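Local coordinates for disulfide bond protein A (Staphylococcus aureus, PDB 3BCI) that probably acts as a thiol-disulfide oxidoreductase of the DsbA branch of the thioredoxin family, exchanging disulfide bonds during protein folding, at residues Leu14-Gly19 / Gln50-Ala55; Tyr21-Cys26 / Thr149-Phe154; Leu102-Ile107 / Asp123-Asp128. All blocks are in the same frame, centred on the assembly; numbering follows the deposited sequence. Where two conformers were deposited one is given.

Contact 1: residues Leu14-Gly19 / Gln50-Ala55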
ATOM      1  N   LEU A  14       9.064 -12.961  -0.351  1.00 23.17           N
ATOM      2  CA  LEU A  14       8.665 -11.615   0.038  1.00 25.79           C
ATOM      3  C   LEU A  14       8.326 -10.853  -1.247  1.00 27.22           C
ATOM      4  O   LEU A  14       9.180 -10.681  -2.118  1.00 24.25           O
ATOM      5  CB  LEU A  14       9.791 -10.887   0.762  1.00 26.23           C
ATOM      6  CG  LEU A  14       9.635  -9.361   0.804  1.00 30.80           C
ATOM      7  CD1 LEU A  14       8.529  -8.949   1.775  1.00 29.25           C
ATOM      8  CD2 LEU A  14      10.956  -8.742   1.214  1.00 40.69           C
ATOM      9  N   VAL A  15       7.080 -10.412  -1.369  1.00 21.36           N
ATOM     10  CA  VAL A  15       6.663  -9.660  -2.548  1.00 22.62           C
ATOM     11  C   VAL A  15       6.577  -8.181  -2.178  1.00 26.84           C
ATOM     12  O   VAL A  15       5.820  -7.795  -1.284  1.00 24.56           O
ATOM     13  CB  VAL A  15       5.286 -10.137  -3.058  1.00 25.90           C
ATOM     14  CG1 VAL A  15       4.861  -9.306  -4.264  1.00 16.26           C
ATOM     15  CG2 VAL A  15       5.350 -11.624  -3.419  1.00 23.95           C
ATOM     16  N   VAL A  16       7.361  -7.354  -2.865  1.00 22.65           N
ATOM     17  CA  VAL A  16       7.373  -5.921  -2.596  1.00 19.81           C
ATOM     18  C   VAL A  16       6.888  -5.138  -3.808  1.00 23.02           C
ATOM     19  O   VAL A  16       7.358  -5.347  -4.932  1.00 24.32           O
ATOM     20  CB  VAL A  16       8.792  -5.413  -2.250  1.00 24.24           C
ATOM     21  CG1 VAL A  16       8.740  -3.919  -1.923  1.00 25.47           C
ATOM     22  CG2 VAL A  16       9.366  -6.200  -1.081  1.00 28.10           C
ATOM     23  N   VAL A  17       5.938  -4.240  -3.573  1.00 22.02           N
ATOM     24  CA  VAL A  17       5.406  -3.397  -4.634  1.00 21.67           C
ATOM     25  C   VAL A  17       5.687  -1.954  -4.233  1.00 23.54           C
ATOM     26  O   VAL A  17       5.333  -1.531  -3.131  1.00 22.05           O
ATOM     27  CB  VAL A  17       3.878  -3.587  -4.820  1.00 25.05           C
ATOM     28  CG1 VAL A  17       3.312  -2.502  -5.757  1.00 22.90           C
ATOM     29  CG2 VAL A  17       3.598  -4.964  -5.413  1.00 21.89           C
ATOM     30  N   TYR A  18       6.351  -1.223  -5.121  1.00 22.25           N
ATOM     31  CA  TYR A  18       6.682   0.181  -4.892  1.00 22.98           C
ATOM     32  C   TYR A  18       5.667   1.034  -5.629  1.00 24.45           C
ATOM     33  O   TYR A  18       5.364   0.773  -6.792  1.00 26.72           O
ATOM     34  CB  TYR A  18       8.086   0.483  -5.421  1.00 21.35           C
ATOM     35  CG  TYR A  18       9.197  -0.144  -4.614  1.00 27.89           C
ATOM     36  CD1 TYR A  18       9.716   0.499  -3.489  1.00 24.06           C
ATOM     37  CD2 TYR A  18       9.748  -1.370  -4.988  1.00 23.45           C
ATOM     38  CE1 TYR A  18      10.762  -0.057  -2.762  1.00 26.40           C
ATOM     39  CE2 TYR A  18      10.793  -1.940  -4.267  1.00 31.34           C
ATOM     40  CZ  TYR A  18      11.298  -1.277  -3.158  1.00 27.90           C
ATOM     41  OH  TYR A  18      12.360  -1.812  -2.470  1.00 28.06           O
ATOM     42  N   GLY A  19       5.137   2.050  -4.957  1.00 24.83           N
ATOM     43  CA  GLY A  19       4.164   2.906  -5.605  1.00 25.98           C
ATOM     44  C   GLY A  19       3.727   4.118  -4.808  1.00 22.17           C
ATOM     45  O   GLY A  19       4.435   4.597  -3.924  1.00 28.77           O
ATOM     46  N   GLN A  50       4.475  -6.539   0.923  1.00 21.63           N
ATOM     47  CA  GLN A  50       4.866  -5.238   1.447  1.00 26.83           C
ATOM     48  C   GLN A  50       4.676  -4.171   0.386  1.00 24.16           C
ATOM     49  O   GLN A  50       5.132  -4.319  -0.748  1.00 22.53           O
ATOM     50  CB  GLN A  50       6.330  -5.237   1.907  1.00 21.67           C
ATOM     51  CG  GLN A  50       6.844  -3.842   2.283  1.00 19.99           C
ATOM     52  CD  GLN A  50       8.247  -3.852   2.877  1.00 27.70           C
ATOM     53  OE1 GLN A  50       9.030  -4.774   2.643  1.00 28.63           O
ATOM     54  NE2 GLN A  50       8.575  -2.811   3.637  1.00 23.84           N
ATOM     55  N   PHE A  51       3.984  -3.104   0.760  1.00 22.96           N
ATOM     56  CA  PHE A  51       3.750  -1.986  -0.143  1.00 25.55           C
ATOM     57  C   PHE A  51       4.639  -0.856   0.352  1.00 19.97           C
ATOM     58  O   PHE A  51       4.558  -0.466   1.522  1.00 25.79           O
ATOM     59  CB  PHE A  51       2.279  -1.560  -0.096  1.00 24.31           C
ATOM     60  CG  PHE A  51       1.949  -0.400  -1.002  1.00 25.80           C
ATOM     61  CD1 PHE A  51       1.998  -0.545  -2.383  1.00 26.27           C
ATOM     62  CD2 PHE A  51       1.601   0.841  -0.470  1.00 23.98           C
ATOM     63  CE1 PHE A  51       1.704   0.530  -3.225  1.00 34.02           C
ATOM     64  CE2 PHE A  51       1.307   1.921  -1.301  1.00 30.52           C
ATOM     65  CZ  PHE A  51       1.360   1.765  -2.681  1.00 32.93           C
ATOM     66  N   VAL A  52       5.515  -0.360  -0.515  1.00 18.32           N
ATOM     67  CA  VAL A  52       6.408   0.734  -0.142  1.00 22.58           C
ATOM     68  C   VAL A  52       5.939   1.961  -0.908  1.00 23.34           C
ATOM     69  O   VAL A  52       6.050   2.015  -2.132  1.00 20.61           O
ATOM     70  CB  VAL A  52       7.879   0.428  -0.509  1.00 29.13           C
ATOM     71  CG1 VAL A  52       8.772   1.584  -0.076  1.00 23.72           C
ATOM     72  CG2 VAL A  52       8.328  -0.864   0.166  1.00 22.30           C
ATOM     73  N   ASN A  53       5.420   2.939  -0.173  1.00 24.70           N
ATOM     74  CA  ASN A  53       4.874   4.164  -0.751  1.00 26.10           C
ATOM     75  C   ASN A  53       5.915   5.273  -0.867  1.00 29.95           C
ATOM     76  O   ASN A  53       6.384   5.796   0.143  1.00 23.69           O
ATOM     77  CB  ASN A  53       3.721   4.647   0.126  1.00 24.01           C
ATOM     78  CG  ASN A  53       2.832   5.647  -0.570  1.00 20.92           C
ATOM     79  OD1 ASN A  53       3.302   6.499  -1.330  1.00 23.09           O
ATOM     80  ND2 ASN A  53       1.531   5.566  -0.298  1.00 19.09           N
ATOM     81  N   LEU A  54       6.270   5.642  -2.093  1.00 27.48           N
ATOM     82  CA  LEU A  54       7.256   6.702  -2.293  1.00 30.64           C
ATOM     83  C   LEU A  54       6.720   8.093  -1.927  1.00 32.38           C
ATOM     84  O   LEU A  54       7.498   9.031  -1.762  1.00 33.12           O
ATOM     85  CB  LEU A  54       7.767   6.704  -3.746  1.00 23.73           C
ATOM     86  CG  LEU A  54       8.890   5.719  -4.093  1.00 26.99           C
ATOM     87  CD1 LEU A  54       8.355   4.288  -4.099  1.00 25.26           C
ATOM     88  CD2 LEU A  54       9.477   6.072  -5.459  1.00 29.40           C
ATOM     89  N   ALA A  55       5.399   8.215  -1.794  1.00 30.13           N
ATOM     90  CA  ALA A  55       4.751   9.485  -1.441  1.00 31.88           C
ATOM     91  C   ALA A  55       5.420  10.648  -2.165  1.00 31.63           C
ATOM     92  O   ALA A  55       5.882  11.595  -1.531  1.00 31.64           O
ATOM     93  CB  ALA A  55       4.824   9.704   0.071  1.00 31.27           C
TER
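The ring of Phe-51 lies against the backbone of Val-17 and Gly-19 on the neighbouring strand. Beyond CB, CG stands anti to the backbone N (chi1 180°) and comes within 4.2 Å of Val-17 O. CD1 passes nearer to the same oxygen, at 3.6 Å, and brushes Val-17 CG1. Further out, CE1 reaches the N and CA of Gly-19, and CZ ends 4.0 Å from Gly-19 C. Glycine suits this place because it puts no CB on the face that the ring occupies. The ring also meets that of Tyr-21.

Five backbone hydrogen bonds join 14-19 and 50-55: four between the parallel strands, beginning with Gln-50 N on Val-15 O, and a fifth from Leu-54 N, just past the strand, to Gly-19 O (2.8 Å). Strands 14-19 and 48-53 are the two arms of a beta-alpha-beta unit, linked by helix 24-42, as in the thioredoxin fold.

On the other face, Tyr-18 and Val-52 lie side by side, with Tyr-18 CD1 3.5 Å from Val-52 CB. Val-16 CG1 sits 3.7 Å above the tyrosine ring plane, toward its rim, and touches Val-52 CG2; beta-branched valines suit extended strands. Where the strand ends, asparagine suits the turn: Asn-53 OD1 accepts Ala-55 N at 2.7 Å, forming an Asx turn.

Contact 2: residues Tyr21-Cys26 / Thr149-Phe154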
ATOM      1  N   TYR A  21      -0.358   5.987  -3.753  1.00 23.69           N
ATOM      2  CA  TYR A  21      -1.803   5.926  -3.930  1.00 24.87           C
ATOM      3  C   TYR A  21      -2.315   6.924  -4.968  1.00 25.27           C
ATOM      4  O   TYR A  21      -3.413   6.764  -5.492  1.00 22.65           O
ATOM      5  CB  TYR A  21      -2.517   6.165  -2.591  1.00 22.51           C
ATOM      6  CG  TYR A  21      -2.457   4.986  -1.652  1.00 25.74           C
ATOM      7  CD1 TYR A  21      -3.075   3.783  -1.984  1.00 25.82           C
ATOM      8  CD2 TYR A  21      -1.766   5.062  -0.442  1.00 23.76           C
ATOM      9  CE1 TYR A  21      -3.005   2.683  -1.142  1.00 31.07           C
ATOM     10  CE2 TYR A  21      -1.690   3.960   0.410  1.00 22.37           C
ATOM     11  CZ  TYR A  21      -2.311   2.776   0.050  1.00 28.85           C
ATOM     12  OH  TYR A  21      -2.240   1.677   0.872  1.00 26.06           O
ATOM     13  N   LYS A  22      -1.516   7.942  -5.270  1.00 26.17           N
ATOM     14  CA  LYS A  22      -1.910   8.961  -6.244  1.00 29.98           C
ATOM     15  C   LYS A  22      -1.434   8.628  -7.652  1.00 34.41           C
ATOM     16  O   LYS A  22      -1.745   9.343  -8.606  1.00 35.71           O
ATOM     17  CB  LYS A  22      -1.324  10.318  -5.848  1.00 28.77           C
ATOM     18  CG  LYS A  22      -1.822  10.844  -4.512  1.00 30.32           C
ATOM     19  CD  LYS A  22      -1.383  12.286  -4.263  1.00 31.31           C
ATOM     20  CE  LYS A  22      -2.128  13.267  -5.160  1.00 32.37           C
ATOM     21  NZ  LYS A  22      -1.623  14.660  -4.970  1.00 33.64           N
ATOM     22  N   CYS A  23      -0.697   7.534  -7.766  0.80 31.36           N
ATOM     23  CA  CYS A  23      -0.183   7.111  -9.056  0.80 31.86           C
ATOM     24  C   CYS A  23      -1.178   6.293  -9.869  0.80 31.00           C
ATOM     25  O   CYS A  23      -1.639   5.230  -9.444  0.80 31.72           O
ATOM     26  CB  CYS A  23       1.111   6.332  -8.860  0.80 27.59           C
ATOM     27  SG  CYS A  23       1.782   5.630 -10.350  0.80 41.78           S
ATOM     28  N   PRO A  24      -1.514   6.787 -11.067  1.00 30.33           N
ATOM     29  CA  PRO A  24      -2.462   6.122 -11.966  1.00 28.91           C
ATOM     30  C   PRO A  24      -2.106   4.699 -12.340  1.00 23.96           C
ATOM     31  O   PRO A  24      -2.970   3.824 -12.337  1.00 28.26           O
ATOM     32  CB  PRO A  24      -2.502   7.049 -13.184  1.00 37.41           C
ATOM     33  CG  PRO A  24      -2.183   8.397 -12.597  1.00 36.81           C
ATOM     34  CD  PRO A  24      -1.062   8.065 -11.650  1.00 32.23           C
ATOM     35  N   TYR A  25      -0.839   4.464 -12.665  1.00 24.79           N
ATOM     36  CA  TYR A  25      -0.405   3.126 -13.047  1.00 29.21           C
ATOM     37  C   TYR A  25      -0.407   2.172 -11.865  1.00 30.97           C
ATOM     38  O   TYR A  25      -0.609   0.975 -12.023  1.00 28.09           O
ATOM     39  CB  TYR A  25       0.988   3.173 -13.688  1.00 31.72           C
ATOM     40  CG  TYR A  25       0.992   3.726 -15.102  1.00 36.13           C
ATOM     41  CD1 TYR A  25      -0.192   4.153 -15.709  1.00 35.54           C
ATOM     42  CD2 TYR A  25       2.177   3.830 -15.829  1.00 40.43           C
ATOM     43  CE1 TYR A  25      -0.196   4.667 -17.003  1.00 38.79           C
ATOM     44  CE2 TYR A  25       2.184   4.343 -17.124  1.00 45.41           C
ATOM     45  CZ  TYR A  25       0.995   4.758 -17.705  1.00 46.74           C
ATOM     46  OH  TYR A  25       1.000   5.259 -18.987  1.00 54.40           O
ATOM     47  N   CYS A  26      -0.178   2.715 -10.667  0.80 25.23           N
ATOM     48  CA  CYS A  26      -0.186   1.906  -9.448  0.80 29.41           C
ATOM     49  C   CYS A  26      -1.619   1.422  -9.200  0.80 27.30           C
ATOM     50  O   CYS A  26      -1.847   0.325  -8.688  0.80 23.28           O
ATOM     51  CB  CYS A  26       0.308   2.731  -8.255  0.80 20.27           C
ATOM     52  SG  CYS A  26       2.050   3.151  -8.327  0.80 31.24           S
ATOM     53  N   THR A 149      11.545   3.964 -11.147  1.00 56.28           N
ATOM     54  CA  THR A 149      10.171   4.007 -11.624  1.00 54.22           C
ATOM     55  C   THR A 149       9.156   3.270 -10.760  1.00 45.65           C
ATOM     56  O   THR A 149       9.486   2.327 -10.041  1.00 48.24           O
ATOM     57  CB  THR A 149      10.073   3.434 -13.047  1.00 58.03           C
ATOM     58  OG1 THR A 149      10.694   2.143 -13.083  1.00 55.94           O
ATOM     59  CG2 THR A 149      10.755   4.357 -14.041  1.00 63.80           C
ATOM     60  N   THR A 150       7.913   3.722 -10.846  1.00 34.54           N
ATOM     61  CA  THR A 150       6.809   3.114 -10.121  1.00 32.78           C
ATOM     62  C   THR A 150       5.655   3.050 -11.108  1.00 34.93           C
ATOM     63  O   THR A 150       5.502   3.931 -11.943  1.00 32.99           O
ATOM     64  CB  THR A 150       6.378   3.964  -8.911  1.00 35.01           C
ATOM     65  OG1 THR A 150       6.002   5.272  -9.353  1.00 40.10           O
ATOM     66  CG2 THR A 150       7.511   4.079  -7.906  1.00 35.21           C
ATOM     67  N   PRO A 151       4.842   1.991 -11.039  1.00 29.89           N
ATOM     68  CA  PRO A 151       5.011   0.906 -10.072  1.00 29.24           C
ATOM     69  C   PRO A 151       6.028  -0.141 -10.519  1.00 31.82           C
ATOM     70  O   PRO A 151       6.219  -0.366 -11.710  1.00 29.39           O
ATOM     71  CB  PRO A 151       3.611   0.314  -9.989  1.00 25.93           C
ATOM     72  CG  PRO A 151       3.133   0.444 -11.415  1.00 27.95           C
ATOM     73  CD  PRO A 151       3.569   1.852 -11.772  1.00 27.47           C
ATOM     74  N   THR A 152       6.693  -0.760  -9.551  0.50 28.08           N
ATOM     75  CA  THR A 152       7.655  -1.820  -9.829  0.50 28.89           C
ATOM     76  C   THR A 152       7.491  -2.837  -8.713  0.50 31.35           C
ATOM     77  O   THR A 152       7.172  -2.475  -7.581  0.50 29.31           O
ATOM     78  CB  THR A 152       9.123  -1.305  -9.866  0.50 30.80           C
ATOM     79  OG1 THR A 152       9.371  -0.444  -8.747  0.50 21.57           O
ATOM     80  CG2 THR A 152       9.391  -0.557 -11.166  0.50 42.12           C
ATOM     81  N   ALA A 153       7.683  -4.110  -9.037  1.00 27.55           N
ATOM     82  CA  ALA A 153       7.534  -5.163  -8.045  1.00 22.29           C
ATOM     83  C   ALA A 153       8.718  -6.108  -8.060  1.00 23.74           C
ATOM     84  O   ALA A 153       9.331  -6.332  -9.099  1.00 23.96           O
ATOM     85  CB  ALA A 153       6.236  -5.932  -8.297  1.00 23.63           C
ATOM     86  N   PHE A 154       9.035  -6.647  -6.887  1.00 22.86           N
ATOM     87  CA  PHE A 154      10.143  -7.573  -6.720  1.00 24.93           C
ATOM     88  C   PHE A 154       9.715  -8.724  -5.816  1.00 28.31           C
ATOM     89  O   PHE A 154       8.914  -8.539  -4.900  1.00 25.65           O
ATOM     90  CB  PHE A 154      11.333  -6.849  -6.077  1.00 21.55           C
ATOM     91  CG  PHE A 154      11.891  -5.733  -6.918  1.00 27.19           C
ATOM     92  CD1 PHE A 154      12.956  -5.962  -7.782  1.00 24.99           C
ATOM     93  CD2 PHE A 154      11.344  -4.456  -6.852  1.00 26.34           C
ATOM     94  CE1 PHE A 154      13.470  -4.927  -8.572  1.00 31.66           C
ATOM     95  CE2 PHE A 154      11.849  -3.417  -7.634  1.00 29.73           C
ATOM     96  CZ  PHE A 154      12.912  -3.650  -8.495  1.00 30.37           C
TER
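Cys-23 is the first residue of 21-26 to approach the loop of Thr-150 and Pro-151, its SG standing 4.4 Å from both Thr-150 OG1 and Pro-151 CD. Like Cys-26, it was modelled in two conformers, and what is said of either sulfur holds for the one described here; in this pair the sulfurs are too far apart to be bonded. Cys-23 occupies the N-cap of helix 24-42, where its sulfur takes a weak capping bond from Cys-26 N. Pro-24 opens the helix, a position where a residue without an N-H costs no helical hydrogen bond.

Tyr-25 follows, and here the backbone end of the side chain does the touching: CB packs 3.5 Å from Pro-151 CD, and Tyr-25 O lies 3.8 Å from Pro-151 CG. The tyrosine ring itself leads away from the proline, while Tyr-164 touches both residues. No hydrogen bond crosses the contact, which suits an apolar proline ring without an N-H.

The peptide bond before Pro-151 is cis. A cis-proline facing a CxxC motif at a helix start is a hallmark of thiol-disulfide oxidoreductases with the thioredoxin fold, and the cysteines Cys-23 and Cys-26 form the disulfide of this protein.

In this conformer of Cys-26, SG is anti to the carbonyl carbon (chi1 -69°), which turns it onto the proline: it lies 3.6 Å from Pro-151 CB and 4.0 Å from Pro-151 CD. Thr-150 CB is a more distant neighbour of this sulfur, and Phe-87 of helix 79-88 touches the cysteine as well.

Contact 3: residues Leu102-Ile107 / Asp123-Asp128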
ATOM      1  N   LEU A 102     -11.316  12.539   3.721  1.00 29.90           N
ATOM      2  CA  LEU A 102     -11.494  11.368   2.870  1.00 28.72           C
ATOM      3  C   LEU A 102     -10.872  10.127   3.500  1.00 27.52           C
ATOM      4  O   LEU A 102     -11.459   9.045   3.465  1.00 27.82           O
ATOM      5  CB  LEU A 102     -10.884  11.610   1.483  1.00 32.03           C
ATOM      6  CG  LEU A 102     -10.976  10.440   0.495  1.00 30.84           C
ATOM      7  CD1 LEU A 102     -11.026  10.966  -0.930  1.00 36.63           C
ATOM      8  CD2 LEU A 102      -9.785   9.500   0.688  1.00 28.21           C
ATOM      9  N   LEU A 103      -9.684  10.276   4.075  1.00 23.66           N
ATOM     10  CA  LEU A 103      -9.033   9.130   4.704  1.00 30.48           C
ATOM     11  C   LEU A 103      -9.841   8.618   5.901  1.00 28.43           C
ATOM     12  O   LEU A 103     -10.025   7.410   6.057  1.00 25.90           O
ATOM     13  CB  LEU A 103      -7.604   9.502   5.114  1.00 24.32           C
ATOM     14  CG  LEU A 103      -6.691   9.708   3.895  1.00 26.86           C
ATOM     15  CD1 LEU A 103      -5.394  10.372   4.317  1.00 26.16           C
ATOM     16  CD2 LEU A 103      -6.420   8.366   3.225  1.00 22.94           C
ATOM     17  N   ASP A 104     -10.339   9.520   6.742  1.00 24.22           N
ATOM     18  CA  ASP A 104     -11.135   9.081   7.886  1.00 28.30           C
ATOM     19  C   ASP A 104     -12.364   8.342   7.359  1.00 29.62           C
ATOM     20  O   ASP A 104     -12.764   7.308   7.898  1.00 25.91           O
ATOM     21  CB  ASP A 104     -11.567  10.275   8.750  1.00 29.51           C
ATOM     22  CG  ASP A 104     -10.412  10.877   9.535  1.00 32.85           C
ATOM     23  OD1 ASP A 104      -9.299  10.316   9.491  1.00 31.32           O
ATOM     24  OD2 ASP A 104     -10.619  11.911  10.202  1.00 31.71           O
ATOM     25  N   LYS A 105     -12.950   8.871   6.291  1.00 28.24           N
ATOM     26  CA  LYS A 105     -14.121   8.250   5.685  1.00 36.25           C
ATOM     27  C   LYS A 105     -13.785   6.830   5.236  1.00 28.08           C
ATOM     28  O   LYS A 105     -14.564   5.898   5.431  1.00 30.10           O
ATOM     29  CB  LYS A 105     -14.589   9.080   4.486  1.00 40.77           C
ATOM     30  CG  LYS A 105     -15.758   8.480   3.717  1.00 48.46           C
ATOM     31  CD  LYS A 105     -16.291   9.454   2.669  0.50 59.17           C
ATOM     32  CE  LYS A 105     -15.290   9.709   1.552  0.50 66.20           C
ATOM     33  NZ  LYS A 105     -15.132   8.523   0.674  0.50 68.01           N
ATOM     34  N   HIS A 106     -12.617   6.659   4.634  1.00 28.20           N
ATOM     35  CA  HIS A 106     -12.217   5.335   4.176  1.00 24.40           C
ATOM     36  C   HIS A 106     -11.927   4.386   5.335  1.00 25.11           C
ATOM     37  O   HIS A 106     -12.242   3.196   5.271  1.00 27.31           O
ATOM     38  CB  HIS A 106     -11.014   5.455   3.243  1.00 27.62           C
ATOM     39  CG  HIS A 106     -11.391   5.801   1.837  1.00 32.08           C
ATOM     40  ND1 HIS A 106     -11.093   4.986   0.767  1.00 31.83           N
ATOM     41  CD2 HIS A 106     -12.095   6.843   1.335  1.00 34.57           C
ATOM     42  CE1 HIS A 106     -11.599   5.511  -0.337  1.00 36.48           C
ATOM     43  NE2 HIS A 106     -12.210   6.637  -0.020  1.00 36.97           N
ATOM     44  N   ILE A 107     -11.345   4.910   6.407  1.00 26.47           N
ATOM     45  CA  ILE A 107     -11.057   4.077   7.566  1.00 26.69           C
ATOM     46  C   ILE A 107     -12.376   3.582   8.168  1.00 31.56           C
ATOM     47  O   ILE A 107     -12.505   2.415   8.539  1.00 23.80           O
ATOM     48  CB  ILE A 107     -10.251   4.863   8.629  1.00 28.35           C
ATOM     49  CG1 ILE A 107      -8.865   5.206   8.066  1.00 26.70           C
ATOM     50  CG2 ILE A 107     -10.117   4.036   9.912  1.00 28.02           C
ATOM     51  CD1 ILE A 107      -8.070   6.193   8.906  1.00 24.09           C
ATOM     52  N   ASP A 123      -3.617   7.748  15.392  1.00 28.03           N
ATOM     53  CA  ASP A 123      -2.221   7.408  15.146  1.00 27.88           C
ATOM     54  C   ASP A 123      -1.616   8.057  13.900  1.00 26.31           C
ATOM     55  O   ASP A 123      -0.527   8.622  13.969  1.00 24.21           O
ATOM     56  CB  ASP A 123      -2.057   5.883  15.078  1.00 26.56           C
ATOM     57  CG  ASP A 123      -0.597   5.441  15.193  1.00 31.00           C
ATOM     58  OD1 ASP A 123       0.164   5.573  14.211  1.00 26.49           O
ATOM     59  OD2 ASP A 123      -0.210   4.966  16.280  1.00 32.74           O
ATOM     60  N   TYR A 124      -2.314   8.002  12.767  1.00 21.53           N
ATOM     61  CA  TYR A 124      -1.766   8.583  11.544  1.00 24.51           C
ATOM     62  C   TYR A 124      -1.726  10.107  11.543  1.00 28.74           C
ATOM     63  O   TYR A 124      -1.060  10.709  10.704  1.00 26.90           O
ATOM     64  CB  TYR A 124      -2.518   8.053  10.307  1.00 22.17           C
ATOM     65  CG  TYR A 124      -3.683   8.879   9.795  1.00 22.25           C
ATOM     66  CD1 TYR A 124      -3.480   9.933   8.904  1.00 25.01           C
ATOM     67  CD2 TYR A 124      -4.997   8.571  10.158  1.00 23.00           C
ATOM     68  CE1 TYR A 124      -4.559  10.658   8.381  1.00 25.52           C
ATOM     69  CE2 TYR A 124      -6.082   9.288   9.644  1.00 21.36           C
ATOM     70  CZ  TYR A 124      -5.858  10.328   8.756  1.00 26.82           C
ATOM     71  OH  TYR A 124      -6.928  11.032   8.240  1.00 27.17           O
ATOM     72  N   LYS A 125      -2.416  10.729  12.494  1.00 26.86           N
ATOM     73  CA  LYS A 125      -2.436  12.186  12.587  1.00 25.33           C
ATOM     74  C   LYS A 125      -1.486  12.706  13.664  1.00 28.02           C
ATOM     75  O   LYS A 125      -1.322  13.914  13.822  1.00 31.24           O
ATOM     76  CB  LYS A 125      -3.848  12.683  12.900  1.00 25.22           C
ATOM     77  CG  LYS A 125      -4.905  12.280  11.880  1.00 25.81           C
ATOM     78  CD  LYS A 125      -6.268  12.834  12.263  1.00 25.36           C
ATOM     79  CE  LYS A 125      -7.325  12.431  11.256  1.00 22.32           C
ATOM     80  NZ  LYS A 125      -8.665  12.949  11.627  1.00 25.30           N
ATOM     81  N   THR A 126      -0.865  11.797  14.406  1.00 27.78           N
ATOM     82  CA  THR A 126       0.045  12.189  15.479  1.00 27.43           C
ATOM     83  C   THR A 126       1.509  12.188  15.044  1.00 30.42           C
ATOM     84  O   THR A 126       2.056  11.156  14.667  1.00 28.64           O
ATOM     85  CB  THR A 126      -0.107  11.255  16.691  1.00 25.53           C
ATOM     86  OG1 THR A 126      -1.474  11.257  17.123  1.00 31.67           O
ATOM     87  CG2 THR A 126       0.783  11.720  17.841  1.00 28.10           C
ATOM     88  N   LYS A 127       2.147  13.350  15.110  1.00 31.80           N
ATOM     89  CA  LYS A 127       3.540  13.451  14.711  1.00 35.96           C
ATOM     90  C   LYS A 127       4.420  12.433  15.423  1.00 35.06           C
ATOM     91  O   LYS A 127       4.302  12.229  16.629  1.00 30.73           O
ATOM     92  CB  LYS A 127       4.075  14.857  14.971  1.00 35.69           C
ATOM     93  CG  LYS A 127       5.586  14.952  14.827  1.00 46.56           C
ATOM     94  CD  LYS A 127       6.009  16.232  14.133  1.00 55.61           C
ATOM     95  CE  LYS A 127       7.519  16.285  13.974  1.00 56.38           C
ATOM     96  NZ  LYS A 127       7.936  17.447  13.145  1.00 67.12           N
ATOM     97  N   ASP A 128       5.296  11.795  14.652  1.00 28.84           N
ATOM     98  CA  ASP A 128       6.222  10.790  15.160  1.00 34.01           C
ATOM     99  C   ASP A 128       5.610   9.529  15.747  1.00 35.13           C
ATOM    100  O   ASP A 128       6.252   8.835  16.531  1.00 32.68           O
ATOM    101  CB  ASP A 128       7.186  11.418  16.170  1.00 43.16           C
ATOM    102  CG  ASP A 128       8.170  12.366  15.508  1.00 50.77           C
ATOM    103  OD1 ASP A 128       8.723  11.999  14.448  1.00 54.15           O
ATOM    104  OD2 ASP A 128       8.393  13.471  16.042  1.00 52.99           O
TER
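Asp-104 meets both Tyr-124 and Lys-125, and its two carboxylate oxygens divide the work. One hydrogen bond runs from Tyr-124 OH to Asp-104 OD1, 2.8 Å long. OD1 lies at the edge of the tyrosine ring, near its plane, yet the hydroxyl reaches it from above the carboxylate plane; carboxylate and ring planes are 76° apart. A short, forked acid suits a place where two donors arrive from neighbouring residues, Tyr-124 and Lys-125.

The salt bridge, which contains a second, charged hydrogen bond, uses the other oxygen. Lys-125 NZ meets the syn lone pair of Asp-104 OD2 at 2.6 Å, the two side chains reaching toward each other tip to tip. Lysine has the length for this, its chain being fully extended beyond CG. Near its root, CG rests 3.7 Å above the centre of the Tyr-124 ring, so the aliphatic part packs on one face of the tyrosine while the ammonium goes on to the acid. Being gripped by a phenol and an ammonium group, the carboxylate would be expected to stay ionised.

Apolar contacts add to this. Leu-103 CB touches the hydroxyl end, 3.5 Å from Tyr-124 OH, and Ile-107 CD1 meets Tyr-124 CE2 at 3.8 Å. One helical turn apart, these two residues both point toward helix 114-125. Ala-67 and Ala-70 of helix 61-74 also touch Tyr-124. The whole is helix-to-helix packing, joining helices 100-108 and 114-125 within the helical domain that DsbA proteins carry inserted in their thioredoxin fold.

In the fold
Contacts 1 and 2 both reach the same sheet and have centres about 8 Å apart. Strand 14-19 bonds on its second edge to strand 152-155, with Val-16 N 2.8 Å from Phe-154 O, and its end brings Gly-19 CA within 3.5 Å of Cys-26 SG in the conformer described; the helix of the beta-alpha-beta unit starts at the cysteines, which face the cis-proline of contact 2. Contact 3 stands apart in the helical domain, nested in the loop that contact 2 closes. Its centre is about 19 Å from that of contact 1 and about 22 Å from that of contact 2, on the opposite side of the chain's centre from contact 2.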